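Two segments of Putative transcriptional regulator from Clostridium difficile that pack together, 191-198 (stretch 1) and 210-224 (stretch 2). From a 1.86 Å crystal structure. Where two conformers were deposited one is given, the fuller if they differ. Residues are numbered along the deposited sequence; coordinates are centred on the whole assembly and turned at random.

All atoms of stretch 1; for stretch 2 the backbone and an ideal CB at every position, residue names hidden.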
# COMPACT_ATOMS: atom_id res chain seq x y z
N PHE A 191 19.32 -16.13 -7.35
CA PHE A 191 18.23 -15.39 -7.92
C PHE A 191 17.99 -15.87 -9.35
O PHE A 191 18.93 -16.02 -10.12
CB PHE A 191 18.55 -13.89 -7.89
CG PHE A 191 17.52 -13.05 -8.56
CD1 PHE A 191 16.38 -12.68 -7.90
CD2 PHE A 191 17.73 -12.60 -9.87
CE1 PHE A 191 15.41 -11.90 -8.54
CE2 PHE A 191 16.79 -11.81 -10.49
CZ PHE A 191 15.62 -11.46 -9.83
N VAL A 192 16.73 -16.13 -9.69
CA VAL A 192 16.34 -16.62 -11.01
C VAL A 192 15.31 -15.69 -11.60
O VAL A 192 14.21 -15.57 -11.07
CB VAL A 192 15.75 -18.04 -10.90
CG1 VAL A 192 15.41 -18.59 -12.31
CG2 VAL A 192 16.73 -18.97 -10.13
N GLN A 193 15.64 -15.01 -12.71
CA GLN A 193 14.63 -14.16 -13.37
C GLN A 193 14.01 -14.89 -14.55
O GLN A 193 14.72 -15.37 -15.43
CB GLN A 193 15.23 -12.82 -13.82
CG GLN A 193 14.31 -12.03 -14.72
CD GLN A 193 14.93 -10.74 -15.16
OE1 GLN A 193 15.95 -10.35 -14.63
NE2 GLN A 193 14.33 -10.10 -16.15
N VAL A 194 12.69 -14.97 -14.56
CA VAL A 194 11.95 -15.67 -15.60
C VAL A 194 10.93 -14.73 -16.23
O VAL A 194 10.05 -14.17 -15.53
CB VAL A 194 11.24 -16.90 -15.05
CG1 VAL A 194 10.54 -17.69 -16.21
CG2 VAL A 194 12.23 -17.78 -14.32
N ASN A 195 11.07 -14.58 -17.55
CA ASN A 195 10.14 -13.81 -18.37
C ASN A 195 8.88 -14.60 -18.71
O ASN A 195 8.93 -15.67 -19.35
CB ASN A 195 10.80 -13.32 -19.67
CG ASN A 195 11.85 -12.20 -19.46
OD1 ASN A 195 12.06 -11.68 -18.35
ND2 ASN A 195 12.53 -11.83 -20.55
N THR A 196 7.76 -14.04 -18.27
CA THR A 196 6.42 -14.55 -18.54
C THR A 196 5.86 -13.89 -19.83
O THR A 196 6.28 -12.77 -20.19
CB THR A 196 5.45 -14.24 -17.36
OG1 THR A 196 5.40 -12.83 -17.13
CG2 THR A 196 5.91 -14.90 -16.08
N PRO A 197 4.93 -14.57 -20.52
CA PRO A 197 4.31 -13.99 -21.73
C PRO A 197 3.60 -12.66 -21.45
O PRO A 197 2.90 -12.51 -20.44
CB PRO A 197 3.29 -15.06 -22.16
CG PRO A 197 3.80 -16.34 -21.58
CD PRO A 197 4.49 -15.95 -20.28
N ASN A 198 3.78 -11.71 -22.36
CA ASN A 198 3.07 -10.45 -22.33
C ASN A 198 1.57 -10.68 -22.39
O ASN A 198 1.11 -11.53 -23.14
CB ASN A 198 3.46 -9.55 -23.51
CG ASN A 198 4.81 -8.92 -23.34
OD1 ASN A 198 5.26 -8.67 -22.23
ND2 ASN A 198 5.46 -8.63 -24.44
N UNK A 210 -0.62 -21.20 -17.56
CA UNK A 210 0.04 -22.46 -17.96
C UNK A 210 1.55 -22.35 -17.89
O UNK A 210 2.23 -23.27 -17.44
CB UNK A 210 -0.38 -22.86 -19.38
N UNK A 211 2.07 -21.21 -18.33
CA UNK A 211 3.50 -20.97 -18.29
C UNK A 211 4.01 -21.04 -16.84
O UNK A 211 5.04 -21.73 -16.54
CB UNK A 211 3.83 -19.61 -18.92
N UNK A 212 3.33 -20.32 -15.95
CA UNK A 212 3.74 -20.28 -14.55
C UNK A 212 3.70 -21.66 -13.90
O UNK A 212 4.68 -22.07 -13.27
CB UNK A 212 2.85 -19.31 -13.77
N UNK A 213 2.60 -22.38 -14.09
CA UNK A 213 2.49 -23.70 -13.51
C UNK A 213 3.62 -24.62 -13.92
O UNK A 213 4.22 -25.32 -13.07
CB UNK A 213 1.15 -24.33 -13.90
N UNK A 214 3.94 -24.63 -15.21
CA UNK A 214 5.01 -25.50 -15.70
C UNK A 214 6.38 -25.05 -15.21
O UNK A 214 7.18 -25.88 -14.80
CB UNK A 214 5.00 -25.54 -17.23
N UNK A 215 6.63 -23.74 -15.19
CA UNK A 215 7.95 -23.24 -14.78
C UNK A 215 8.22 -23.47 -13.27
O UNK A 215 9.31 -23.94 -12.87
CB UNK A 215 8.06 -21.75 -15.10
N UNK A 216 7.21 -23.17 -12.46
CA UNK A 216 7.28 -23.41 -11.01
C UNK A 216 7.60 -24.86 -10.71
O UNK A 216 8.53 -25.14 -9.96
CB UNK A 216 5.96 -23.02 -10.33
N UNK A 217 6.87 -25.80 -11.31
CA UNK A 217 7.26 -27.20 -11.17
C UNK A 217 8.75 -27.45 -11.47
O UNK A 217 9.44 -28.16 -10.74
CB UNK A 217 6.40 -28.06 -12.10
N UNK A 218 9.26 -26.80 -12.52
CA UNK A 218 10.66 -26.95 -12.91
C UNK A 218 11.62 -26.43 -11.86
O UNK A 218 12.67 -27.06 -11.59
CB UNK A 218 10.91 -26.23 -14.23
N UNK A 219 11.27 -25.29 -11.27
CA UNK A 219 12.13 -24.64 -10.30
C UNK A 219 12.20 -25.45 -9.01
O UNK A 219 13.28 -25.54 -8.40
CB UNK A 219 11.63 -23.22 -10.01
N UNK A 220 11.08 -26.06 -8.61
CA UNK A 220 11.05 -26.96 -7.44
C UNK A 220 11.86 -28.25 -7.68
O UNK A 220 12.55 -28.74 -6.77
CB UNK A 220 9.60 -27.32 -7.10
N UNK A 221 11.83 -28.80 -8.89
CA UNK A 221 12.67 -29.96 -9.20
C UNK A 221 14.16 -29.63 -9.13
O UNK A 221 14.97 -30.45 -8.68
CB UNK A 221 12.33 -30.50 -10.59
N UNK A 222 14.50 -28.42 -9.55
CA UNK A 222 15.90 -27.98 -9.53
C UNK A 222 16.43 -27.73 -8.13
O UNK A 222 17.49 -28.24 -7.76
CB UNK A 222 16.06 -26.70 -10.36
N UNK A 223 15.67 -26.98 -7.33
CA UNK A 223 16.11 -26.56 -6.00
C UNK A 223 15.49 -27.27 -4.81
O UNK A 223 15.99 -27.14 -3.69
CB UNK A 223 15.84 -25.06 -5.85
N UNK A 224 14.42 -28.02 -5.02
CA UNK A 224 13.66 -28.51 -3.88
C UNK A 224 12.66 -27.43 -3.48
O UNK A 224 12.64 -26.32 -4.05
CB UNK A 224 14.58 -28.88 -2.71

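The strand at the start of stretch 1 runs roughly antiparallel to the helix of stretch 2, with axes 9.7 Å apart at closest approach. V192 and V194 point toward the helix. T196 and P197 lie sideways to it. Stretch 1 therefore offers mostly carbon here.

Position 210 has nothing of stretch 1 within 5.5 Å of its ideal CB. Many side chains would suit it. It is Q210, which does not reach stretch 1.

Position 211 points toward stretch 1, and its ideal CB lies 4.0 Å from P197 CD. T196 and V194 lie farther out, within reach of a large side chain. A sizeable apolar side chain, aliphatic or aromatic, would fill this space. The residue is F211. P197 CD sits over one face of the F211 ring, 4.0 Å from its centroid, in a CH-pi contact. V194 CG1 approaches the ring edge, 3.7 Å from F211 CE1. The backbone is close too: N195 O is 3.2 Å from F211 CZ. Of all the residues here, F211 has the most area covered by the other stretch.

Position 212 points sideways, and its ideal CB touches nothing of stretch 1. A long side chain could still swing back to the methyl of T196. Leucine, isoleucine or methionine would be reasonable. It is L212, whose CD2 comes 3.9 Å from T196 CG2.

Positions 213 and 214 are out of reach of stretch 1, so many side chains would suit. They are N213 and E214.

Position 215 points toward the strand, with its ideal CB 4.9 Å from V194 CG1. A small or medium side chain would fit, and an apolar one would be the easy guess. The residue is D215. D215 OD2 lies 3.7 Å from V194 CG2, a contact without a hydrogen bond. Within the helix, the residue at 219 donates to this carboxylate.

Positions 216, 217 and 218 turn out of reach. Stretch 1 sets no limit on them. They hold I216, E217 and K218.

Position 219 points toward V192 and V194, but its ideal CB leaves a gap. A medium or long side chain is needed to bridge it: leucine, methionine or glutamine. It is Q219. Q219 NE2 lies 3.9 Å from both V192 CG1 and V194 CG2. The same Q219 NE2 donates to D215 OD2 at 3.1 Å, nearly straight at 171°, so the amide is held along the helix while it packs on the valines.

Positions 220 and 221 are also out of reach, and many side chains would suit. They hold V220 and K221.

Position 222 points toward the strand from a distance, so a long chain is possible. It is K222. K222 NZ stays 4.8 Å from V192 CG1 and donates to Q219 OE1 at 3.0 Å.

Position 223 points toward stretch 1 on the V192 side, about 7.5 Å from its ideal CB to V192 CG2. A long or aromatic side chain could cross the gap. The residue is Y223, whose OH comes 3.5 Å from V192 CG2.

Position 224 leaves helical angles with positive phi, 86°, and psi 177°. A CB would be jammed against the preceding carbonyl O, so glycine is expected. It is G224.

Stretch 2, residues 210-224: QFLNEDIEKQVKKYG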
# COMPACT_ATOMS: atom_id res chain seq x y z
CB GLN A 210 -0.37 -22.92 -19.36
CG GLN A 210 -1.82 -23.38 -19.43
CD GLN A 210 -2.12 -24.32 -20.59
OE1 GLN A 210 -3.14 -24.16 -21.29
NE2 GLN A 210 -1.26 -25.33 -20.78
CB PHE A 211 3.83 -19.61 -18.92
CG PHE A 211 5.30 -19.28 -18.88
CD1 PHE A 211 5.86 -18.68 -17.77
CD2 PHE A 211 6.14 -19.61 -19.96
CE1 PHE A 211 7.21 -18.40 -17.72
CE2 PHE A 211 7.49 -19.33 -19.92
CZ PHE A 211 8.03 -18.74 -18.80
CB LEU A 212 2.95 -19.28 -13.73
CG LEU A 212 3.23 -17.79 -13.95
CD1 LEU A 212 2.08 -17.00 -13.31
CD2 LEU A 212 4.59 -17.38 -13.37
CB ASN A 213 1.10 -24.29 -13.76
CG ASN A 213 0.05 -23.66 -12.84
OD1 ASN A 213 0.32 -23.42 -11.67
ND2 ASN A 213 -1.13 -23.39 -13.38
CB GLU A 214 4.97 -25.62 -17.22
CG GLU A 214 3.71 -26.28 -17.70
CD GLU A 214 3.51 -27.68 -17.14
OE1 GLU A 214 4.47 -28.48 -17.17
OE2 GLU A 214 2.38 -27.97 -16.67
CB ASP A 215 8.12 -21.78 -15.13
CG ASP A 215 9.59 -21.37 -15.10
OD1 ASP A 215 10.30 -21.72 -16.08
OD2 ASP A 215 10.03 -20.77 -14.09
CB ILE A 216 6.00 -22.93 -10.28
CG1 ILE A 216 5.88 -21.40 -10.38
CG2 ILE A 216 6.00 -23.38 -8.80
CD1 ILE A 216 4.55 -20.85 -10.01
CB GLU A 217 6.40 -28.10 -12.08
CG GLU A 217 4.96 -28.16 -11.62
CD GLU A 217 4.11 -29.03 -12.51
OE1 GLU A 217 4.66 -29.98 -13.10
OE2 GLU A 217 2.89 -28.75 -12.61
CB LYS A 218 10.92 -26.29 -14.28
CG LYS A 218 10.26 -27.07 -15.41
CD LYS A 218 10.86 -26.77 -16.79
CE LYS A 218 10.39 -25.43 -17.35
NZ LYS A 218 10.64 -25.40 -18.83
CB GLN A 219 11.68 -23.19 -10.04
CG GLN A 219 11.61 -22.28 -11.30
CD GLN A 219 12.93 -22.06 -12.01
OE1 GLN A 219 13.99 -22.39 -11.49
NE2 GLN A 219 12.87 -21.46 -13.21
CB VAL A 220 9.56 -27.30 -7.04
CG1 VAL A 220 9.50 -28.39 -5.95
CG2 VAL A 220 8.85 -26.03 -6.57
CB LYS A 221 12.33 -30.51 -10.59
CG LYS A 221 11.02 -31.26 -10.60
CD LYS A 221 10.70 -31.83 -11.97
CE LYS A 221 9.19 -32.04 -12.16
NZ LYS A 221 8.91 -33.33 -12.79
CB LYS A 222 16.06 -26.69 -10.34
CG LYS A 222 16.03 -26.90 -11.81
CD LYS A 222 15.91 -25.58 -12.53
CE LYS A 222 16.95 -24.57 -12.02
NZ LYS A 222 16.67 -23.17 -12.47
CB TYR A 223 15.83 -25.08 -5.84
CG TYR A 223 16.59 -24.24 -6.83
CD1 TYR A 223 17.93 -23.89 -6.61
CD2 TYR A 223 15.98 -23.75 -7.97
CE1 TYR A 223 18.62 -23.08 -7.51
CE2 TYR A 223 16.66 -22.97 -8.87
CZ TYR A 223 17.98 -22.64 -8.65
OH TYR A 223 18.62 -21.85 -9.58
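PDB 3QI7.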